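Putative Phosphoglycerate mutase (Plasmodium falciparum, PDB 3EOZ) probably acts as a protein serine/threonine phosphatase of the PGAM5 type, possibly also a phosphoglycerate mutase, through the histidine phosphatase domain that this chain represents. Local coordinates at residues S70-S75 with L151-G156; D99-E104 with I131-E136; Q52-G57 with A84-K89. All coordinates share one frame; numbering follows the deposited sequence.

Overall arrangement
From the N terminus, strand 22-28 leads to helix 49-64, which joins helix 78-88 in contact 3, closing a loop that holds strand 68-74. That strand carries residues 70-75 of contact 1, whose partner 151-156 comes only much later, so contacts 3 and 1 cross along the chain. Contact 2, between 99-104 and 131-136, opens after contact 3 has closed and lies wholly between the two segments of contact 1. Contact 1 pairs two parallel strands of the sheet. Contact 3 joins two helices beside it, I87 touching I72 and I153. Contact 2 fastens the loop after strand 95-98 to helix 114-139, with D99 N close to H74 O.

Contact 1: residues S70-S75 with L151-G156; sequences SVIYHS and LVICHG. With PO4 (phosphate ion), chain E.
I72 and L151 stand side by side on one face of a parallel strand pair, pointing the same way, with I72 CG1 4.1 Å from L151 CD1. The CG2 branch of I72, anti to the backbone N (chi1 -63° places CG1 beside that N instead), reaches along the same face to I153 CD1 at 3.8 Å, the two isoleucines crossing at a slant. Y73 and V152 face the other way, the ring meeting the valine loosely, CD1 to CG2 4.3 Å. V71 CG1 lies over the centre of the Y73 ring, which also meets Y138 edge to face.

Three backbone bonds lock the register: L151 N gives to V71 O at 3.0 Å, Y73 N to L151 O at 2.7 Å, and I153 N to Y73 O at 3.0 Å. In the middle one Y73 N sits almost in line with the C=O of L151, whereas I153 N meets Y73 O from above its carbonyl plane. Beyond them a water bridges the strands, accepting from S75 N and donating to I153 O. H74 turns its ring away from the partner strand; ND1 donates to S75 O at 2.7 Å, close to the ring plane, which fixes the imidazole's rotation.

At the strand's end H155 ND1 caps N157 N, and G156 N donates at 2.9 Å to O1 of a phosphate ion, probably from the crystallisation liquor. The apolar pair thus brings one backbone N-H to an anion, whose charge the start of helix 156-166 would probably help to hold.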
# COMPACT_ATOMS: atom_id res chain seq x y z
N SER B 70 -16.85 27.53 3.80
CA SER B 70 -18.12 27.87 4.43
C SER B 70 -18.47 27.03 5.66
O SER B 70 -19.09 27.55 6.59
CB SER B 70 -19.26 27.78 3.41
OG SER B 70 -19.33 26.50 2.82
N VAL B 71 -18.10 25.75 5.66
CA VAL B 71 -18.43 24.84 6.78
C VAL B 71 -17.26 23.95 7.17
O VAL B 71 -16.49 23.52 6.33
CB VAL B 71 -19.61 23.92 6.43
CG1 VAL B 71 -20.09 23.17 7.70
CG2 VAL B 71 -20.74 24.70 5.77
N ILE B 72 -17.14 23.67 8.45
CA ILE B 72 -16.23 22.69 8.97
C ILE B 72 -17.10 21.67 9.71
O ILE B 72 -17.76 22.02 10.69
CB ILE B 72 -15.21 23.33 9.92
CG1 ILE B 72 -14.34 24.35 9.16
CG2 ILE B 72 -14.32 22.28 10.55
CD1 ILE B 72 -13.42 25.17 10.06
N TYR B 73 -17.13 20.43 9.23
CA TYR B 73 -17.97 19.39 9.85
C TYR B 73 -17.19 18.57 10.86
O TYR B 73 -15.98 18.41 10.73
CB TYR B 73 -18.53 18.46 8.79
CG TYR B 73 -19.46 19.12 7.83
CD1 TYR B 73 -19.02 19.52 6.57
CD2 TYR B 73 -20.78 19.33 8.16
CE1 TYR B 73 -19.88 20.12 5.66
CE2 TYR B 73 -21.65 19.93 7.26
CZ TYR B 73 -21.19 20.32 6.01
OH TYR B 73 -22.05 20.91 5.13
N HIS B 74 -17.88 18.02 11.86
CA HIS B 74 -17.21 17.19 12.84
C HIS B 74 -18.18 16.30 13.57
O HIS B 74 -19.39 16.45 13.47
CB HIS B 74 -16.44 18.06 13.84
CG HIS B 74 -17.31 18.97 14.64
ND1 HIS B 74 -17.97 18.56 15.78
CD2 HIS B 74 -17.65 20.27 14.45
CE1 HIS B 74 -18.68 19.56 16.26
NE2 HIS B 74 -18.50 20.61 15.47
N SER B 75 -17.64 15.34 14.31
CA SER B 75 -18.46 14.40 15.09
C SER B 75 -18.82 14.99 16.47
O SER B 75 -18.43 16.10 16.80
CB SER B 75 -17.70 13.10 15.28
OG SER B 75 -16.70 13.26 16.27
N LEU B 151 -14.77 21.48 5.00
CA LEU B 151 -13.77 20.60 5.58
C LEU B 151 -14.47 19.58 6.43
O LEU B 151 -15.26 19.92 7.30
CB LEU B 151 -12.81 21.40 6.45
CG LEU B 151 -12.01 22.49 5.74
CD1 LEU B 151 -11.17 23.28 6.74
CD2 LEU B 151 -11.12 21.89 4.70
N VAL B 152 -14.22 18.30 6.15
CA VAL B 152 -14.84 17.24 6.91
C VAL B 152 -13.77 16.71 7.85
O VAL B 152 -12.78 16.17 7.40
CB VAL B 152 -15.36 16.15 5.97
CG1 VAL B 152 -16.15 15.11 6.75
CG2 VAL B 152 -16.22 16.78 4.91
N ILE B 153 -13.95 16.91 9.15
CA ILE B 153 -12.99 16.41 10.13
C ILE B 153 -13.40 15.02 10.54
O ILE B 153 -14.57 14.77 10.82
CB ILE B 153 -12.85 17.33 11.34
CG1 ILE B 153 -12.42 18.72 10.87
CG2 ILE B 153 -11.82 16.76 12.32
CD1 ILE B 153 -12.09 19.62 11.99
N CYS B 154 -12.43 14.11 10.56
CA CYS B 154 -12.72 12.67 10.60
C CYS B 154 -11.84 11.90 11.56
O CYS B 154 -10.63 12.10 11.63
CB CYS B 154 -12.52 12.06 9.21
SG CYS B 154 -13.76 12.49 8.00
N HIS B 155 -12.47 10.99 12.29
CA HIS B 155 -11.75 9.92 12.95
C HIS B 155 -11.10 9.05 11.88
O HIS B 155 -11.61 8.94 10.75
CB HIS B 155 -12.72 9.09 13.79
CG HIS B 155 -12.04 8.11 14.70
ND1 HIS B 155 -11.42 6.96 14.25
CD2 HIS B 155 -11.90 8.11 16.05
CE1 HIS B 155 -10.93 6.29 15.27
NE2 HIS B 155 -11.20 6.97 16.38
N GLY B 156 -9.98 8.43 12.23
CA GLY B 156 -9.24 7.57 11.32
C GLY B 156 -10.07 6.43 10.76
O GLY B 156 -9.91 6.09 9.59
P PO4 E . -8.39 9.52 15.62
O1 PO4 E . -8.53 10.01 14.19
O2 PO4 E . -7.38 8.39 15.62
O3 PO4 E . -7.95 10.65 16.53
O4 PO4 E . -9.68 9.00 16.16
O HOH W 1 -15.04 14.42 13.31

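Contact 2: residues D99-E104 with I131-E136; sequences DPNLNE and INKAYE. With PO4 (phosphate ion), chain D.
N101, on the single 3-10 turn 100-102, brings its CA to 5.6 Å from the CA of A134 on helix 114-139, and no hydrogen bond crosses between the two segments. The turn is held from within: N101 N donates to D99 OD1 at 2.8 Å, an Asx turn, with the N-H arriving from well above the carboxylate plane. L102 N bonds to D99 O behind it.

N101 does most of the touching. Its CB meets A134 CB at 4.0 Å, and its O lies 3.8 Å from the same methyl, so the alanine methyl rests on both. The amide, with CG anti to the carbonyl carbon (chi1 -74°), reaches along the flank of the helix, bringing ND2 to 3.3 Å from K133 CG. Here the two side chains cross, amide nitrogen against methylene. The lysine chain then bends at chi2 and again at chi4, and its NZ leads away. I131 CD1 closes the other flank at 4.2 Å from N101 O, while L102 CD2 only grazes A134 CB.

D99 ties the loop to the same helix a second time, through OD2 and the hydroxyl of Y138. Away from the loop, Y135 OH donates to O2 of a phosphate ion at 2.8 Å, a group also bonded by R165 and probably left from crystallisation. Past the turn, E104 forms a salt bridge with R79. The arrangement is an Asx-stabilised 3-10 turn seated on a long helix, within the loop by which strand 95-98 of the histidine phosphatase fold runs on to E104 beside H155, at the start of helix 156-166.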
# COMPACT_ATOMS: atom_id res chain seq x y z
N ASP B 99 -22.11 16.69 13.09
CA ASP B 99 -22.79 15.61 12.38
C ASP B 99 -22.53 14.33 13.15
O ASP B 99 -21.45 13.75 13.05
CB ASP B 99 -22.27 15.48 10.94
CG ASP B 99 -23.02 14.42 10.13
OD1 ASP B 99 -23.84 13.69 10.73
OD2 ASP B 99 -22.79 14.31 8.90
N PRO B 100 -23.52 13.88 13.94
CA PRO B 100 -23.37 12.62 14.66
C PRO B 100 -23.10 11.40 13.76
O PRO B 100 -22.60 10.39 14.25
CB PRO B 100 -24.71 12.46 15.41
CG PRO B 100 -25.61 13.45 14.87
CD PRO B 100 -24.79 14.55 14.27
N ASN B 101 -23.44 11.49 12.48
CA ASN B 101 -23.10 10.45 11.49
C ASN B 101 -21.58 10.26 11.27
O ASN B 101 -21.17 9.18 10.83
CB ASN B 101 -23.81 10.71 10.16
CG ASN B 101 -25.29 10.39 10.20
OD1 ASN B 101 -25.74 9.59 11.02
ND2 ASN B 101 -26.05 10.98 9.29
N LEU B 102 -20.78 11.28 11.60
CA LEU B 102 -19.31 11.20 11.60
C LEU B 102 -18.72 10.52 12.85
O LEU B 102 -17.50 10.37 12.95
CB LEU B 102 -18.70 12.61 11.48
CG LEU B 102 -18.78 13.35 10.14
CD1 LEU B 102 -18.26 14.74 10.31
CD2 LEU B 102 -18.00 12.62 9.02
N ASN B 103 -19.56 10.12 13.79
CA ASN B 103 -19.09 9.43 15.00
C ASN B 103 -18.36 8.14 14.69
O ASN B 103 -18.85 7.31 13.93
CB ASN B 103 -20.25 9.07 15.92
CG ASN B 103 -20.80 10.27 16.68
OD1 ASN B 103 -20.40 11.42 16.46
ND2 ASN B 103 -21.73 10.01 17.58
N GLU B 104 -17.20 7.97 15.32
CA GLU B 104 -16.38 6.76 15.22
C GLU B 104 -17.11 5.50 15.65
O GLU B 104 -16.80 4.41 15.17
CB GLU B 104 -15.17 6.89 16.13
CG GLU B 104 -15.56 6.85 17.61
CD GLU B 104 -14.57 7.53 18.50
OE1 GLU B 104 -14.04 8.59 18.08
OE2 GLU B 104 -14.33 7.01 19.62
N ILE B 131 -22.75 5.65 8.90
CA ILE B 131 -21.55 5.91 8.13
C ILE B 131 -21.85 5.98 6.62
O ILE B 131 -21.27 6.84 5.89
CB ILE B 131 -20.42 4.89 8.48
CG1 ILE B 131 -19.06 5.39 7.99
CG2 ILE B 131 -20.72 3.51 7.91
CD1 ILE B 131 -18.60 6.68 8.67
N ASN B 132 -22.77 5.13 6.15
CA ASN B 132 -23.23 5.20 4.78
C ASN B 132 -23.90 6.53 4.44
O ASN B 132 -23.70 7.07 3.36
CB ASN B 132 -24.22 4.09 4.45
CG ASN B 132 -24.58 4.07 2.97
OD1 ASN B 132 -23.82 3.56 2.15
ND2 ASN B 132 -25.73 4.65 2.63
N LYS B 133 -24.71 7.02 5.38
CA LYS B 133 -25.36 8.30 5.27
C LYS B 133 -24.34 9.44 5.20
O LYS B 133 -24.49 10.34 4.39
CB LYS B 133 -26.33 8.49 6.44
CG LYS B 133 -27.13 9.81 6.41
CD LYS B 133 -27.83 10.04 5.07
CE LYS B 133 -28.77 11.25 5.08
NZ LYS B 133 -28.05 12.54 5.05
N ALA B 134 -23.31 9.40 6.03
CA ALA B 134 -22.25 10.40 5.98
C ALA B 134 -21.49 10.33 4.66
O ALA B 134 -21.15 11.37 4.07
CB ALA B 134 -21.28 10.23 7.14
N TYR B 135 -21.20 9.11 4.21
CA TYR B 135 -20.46 8.91 2.97
C TYR B 135 -21.18 9.60 1.82
O TYR B 135 -20.58 10.31 1.04
CB TYR B 135 -20.27 7.41 2.66
CG TYR B 135 -19.54 7.18 1.37
CD1 TYR B 135 -18.19 7.47 1.25
CD2 TYR B 135 -20.22 6.71 0.24
CE1 TYR B 135 -17.52 7.28 0.05
CE2 TYR B 135 -19.55 6.51 -0.97
CZ TYR B 135 -18.21 6.80 -1.06
OH TYR B 135 -17.54 6.62 -2.24
N GLU B 136 -22.48 9.37 1.72
CA GLU B 136 -23.30 10.02 0.70
C GLU B 136 -23.40 11.54 0.88
O GLU B 136 -23.42 12.27 -0.10
CB GLU B 136 -24.70 9.44 0.69
CG GLU B 136 -24.69 7.96 0.32
CD GLU B 136 -26.07 7.37 0.20
OE1 GLU B 136 -27.05 8.03 0.61
OE2 GLU B 136 -26.17 6.23 -0.33
P PO4 D . -19.47 3.89 -4.21
O1 PO4 D . -19.19 2.98 -5.39
O2 PO4 D . -18.68 5.18 -4.37
O3 PO4 D . -20.94 4.21 -4.20
O4 PO4 D . -19.15 3.15 -2.94

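Contact 3: residues Q52-G57 with A84-K89; sequences QADITG and ANIISK
Q52 O, in the turn that carries the A53 packed against I86, is gripped twice from one residue: T56 N donates to it at 2.7 Å and T56 OG1 at 2.8 Å, the hydroxyl coming from above the carbonyl plane. The second helix repeats the pattern, with A84 O accepting from both the N and the OG of S88. These hydroxyls are thus turned back on their own helices, and the interface is mainly apolar, with no hydrogen bond across it.

I86 is wedged against the first helix. Its CD1 meets A53 CB at 3.8 Å, and its CG2, which chi1 of -66° sets anti to the backbone N, points at D54. There OD1 lies 3.6 Å from I86 CG2, the aspartate side chain crossing the isoleucine at about a right angle and flanking it as a polar border. The next residue, I87, lays CG1 against the backbone of the first helix, 3.9 Å from A53 O and 4.1 Å from G57 CA. Having no side chain, G57 lets its CA come within 4.7 Å of I87 CA. Small residues, A53 and G57, one helical turn apart, therefore form the surface that receives the two isoleucines.

The local helix axes approach to 8.5 Å and cross at -39°, running in broadly the same direction. Both helices belong to successive beta-alpha-beta connections: helix 49-64 links strand 22-28 to strand 68-74, and helix 78-88 links strand 68-74 to strand 95-98. I87 extends from their junction to the sheet, touching V27, I72, L151 and I153, while A84 rests on H74 and I153 and T56 reaches V27.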
# COMPACT_ATOMS: atom_id res chain seq x y z
N GLN B 52 -0.61 19.40 16.18
CA GLN B 52 -0.98 18.78 14.90
C GLN B 52 -2.08 19.63 14.30
O GLN B 52 -1.93 20.19 13.20
CB GLN B 52 -1.50 17.34 15.05
CG GLN B 52 -0.78 16.42 16.01
CD GLN B 52 0.56 15.99 15.51
OE1 GLN B 52 0.85 14.79 15.44
NE2 GLN B 52 1.40 16.96 15.15
N ALA B 53 -3.17 19.73 15.07
CA ALA B 53 -4.38 20.42 14.64
C ALA B 53 -4.02 21.80 14.14
O ALA B 53 -4.49 22.24 13.08
CB ALA B 53 -5.39 20.49 15.78
N ASP B 54 -3.15 22.47 14.89
CA ASP B 54 -2.79 23.83 14.57
C ASP B 54 -1.91 23.95 13.33
O ASP B 54 -2.13 24.84 12.51
CB ASP B 54 -2.14 24.51 15.77
CG ASP B 54 -2.26 26.00 15.69
OD1 ASP B 54 -3.21 26.55 16.29
OD2 ASP B 54 -1.44 26.60 14.97
N ILE B 55 -0.93 23.06 13.18
CA ILE B 55 -0.14 23.03 11.94
C ILE B 55 -1.01 22.66 10.73
O ILE B 55 -0.87 23.25 9.65
CB ILE B 55 1.11 22.11 12.04
CG1 ILE B 55 2.32 22.92 12.51
CG2 ILE B 55 1.47 21.52 10.68
CD1 ILE B 55 2.66 24.14 11.57
N THR B 56 -1.92 21.70 10.93
CA THR B 56 -2.91 21.35 9.89
C THR B 56 -3.70 22.57 9.46
O THR B 56 -3.82 22.87 8.27
CB THR B 56 -3.92 20.29 10.39
OG1 THR B 56 -3.24 19.19 10.99
CG2 THR B 56 -4.78 19.80 9.24
N GLY B 57 -4.26 23.28 10.45
CA GLY B 57 -5.02 24.51 10.22
C GLY B 57 -4.24 25.51 9.39
O GLY B 57 -4.75 26.06 8.42
N ALA B 84 -11.75 20.81 15.39
CA ALA B 84 -12.57 21.78 14.65
C ALA B 84 -12.33 23.20 15.17
O ALA B 84 -12.06 24.12 14.40
CB ALA B 84 -14.04 21.41 14.74
N ASN B 85 -12.41 23.35 16.49
CA ASN B 85 -12.16 24.64 17.13
C ASN B 85 -10.81 25.24 16.71
O ASN B 85 -10.77 26.33 16.16
CB ASN B 85 -12.24 24.52 18.65
CG ASN B 85 -13.61 24.88 19.20
OD1 ASN B 85 -14.43 23.99 19.51
ND2 ASN B 85 -13.87 26.18 19.32
N ILE B 86 -9.73 24.51 16.96
CA ILE B 86 -8.39 24.96 16.61
C ILE B 86 -8.31 25.34 15.13
O ILE B 86 -7.65 26.33 14.76
CB ILE B 86 -7.35 23.88 16.95
CG1 ILE B 86 -7.28 23.66 18.47
CG2 ILE B 86 -5.97 24.25 16.42
CD1 ILE B 86 -6.50 22.41 18.89
N ILE B 87 -8.98 24.56 14.27
CA ILE B 87 -8.98 24.83 12.82
C ILE B 87 -9.83 26.06 12.47
O ILE B 87 -9.47 26.80 11.56
CB ILE B 87 -9.37 23.56 11.98
CG1 ILE B 87 -8.18 22.60 11.94
CG2 ILE B 87 -9.75 23.92 10.54
CD1 ILE B 87 -8.51 21.20 11.44
N SER B 88 -10.94 26.28 13.20
CA SER B 88 -11.75 27.53 13.10
C SER B 88 -10.92 28.80 13.01
O SER B 88 -11.12 29.62 12.12
CB SER B 88 -12.65 27.71 14.32
OG SER B 88 -13.47 26.59 14.54
N LYS B 89 -9.99 28.95 13.94
CA LYS B 89 -9.10 30.11 13.98
C LYS B 89 -8.62 30.54 12.60
O LYS B 89 -8.52 31.74 12.35
CB LYS B 89 -7.88 29.83 14.87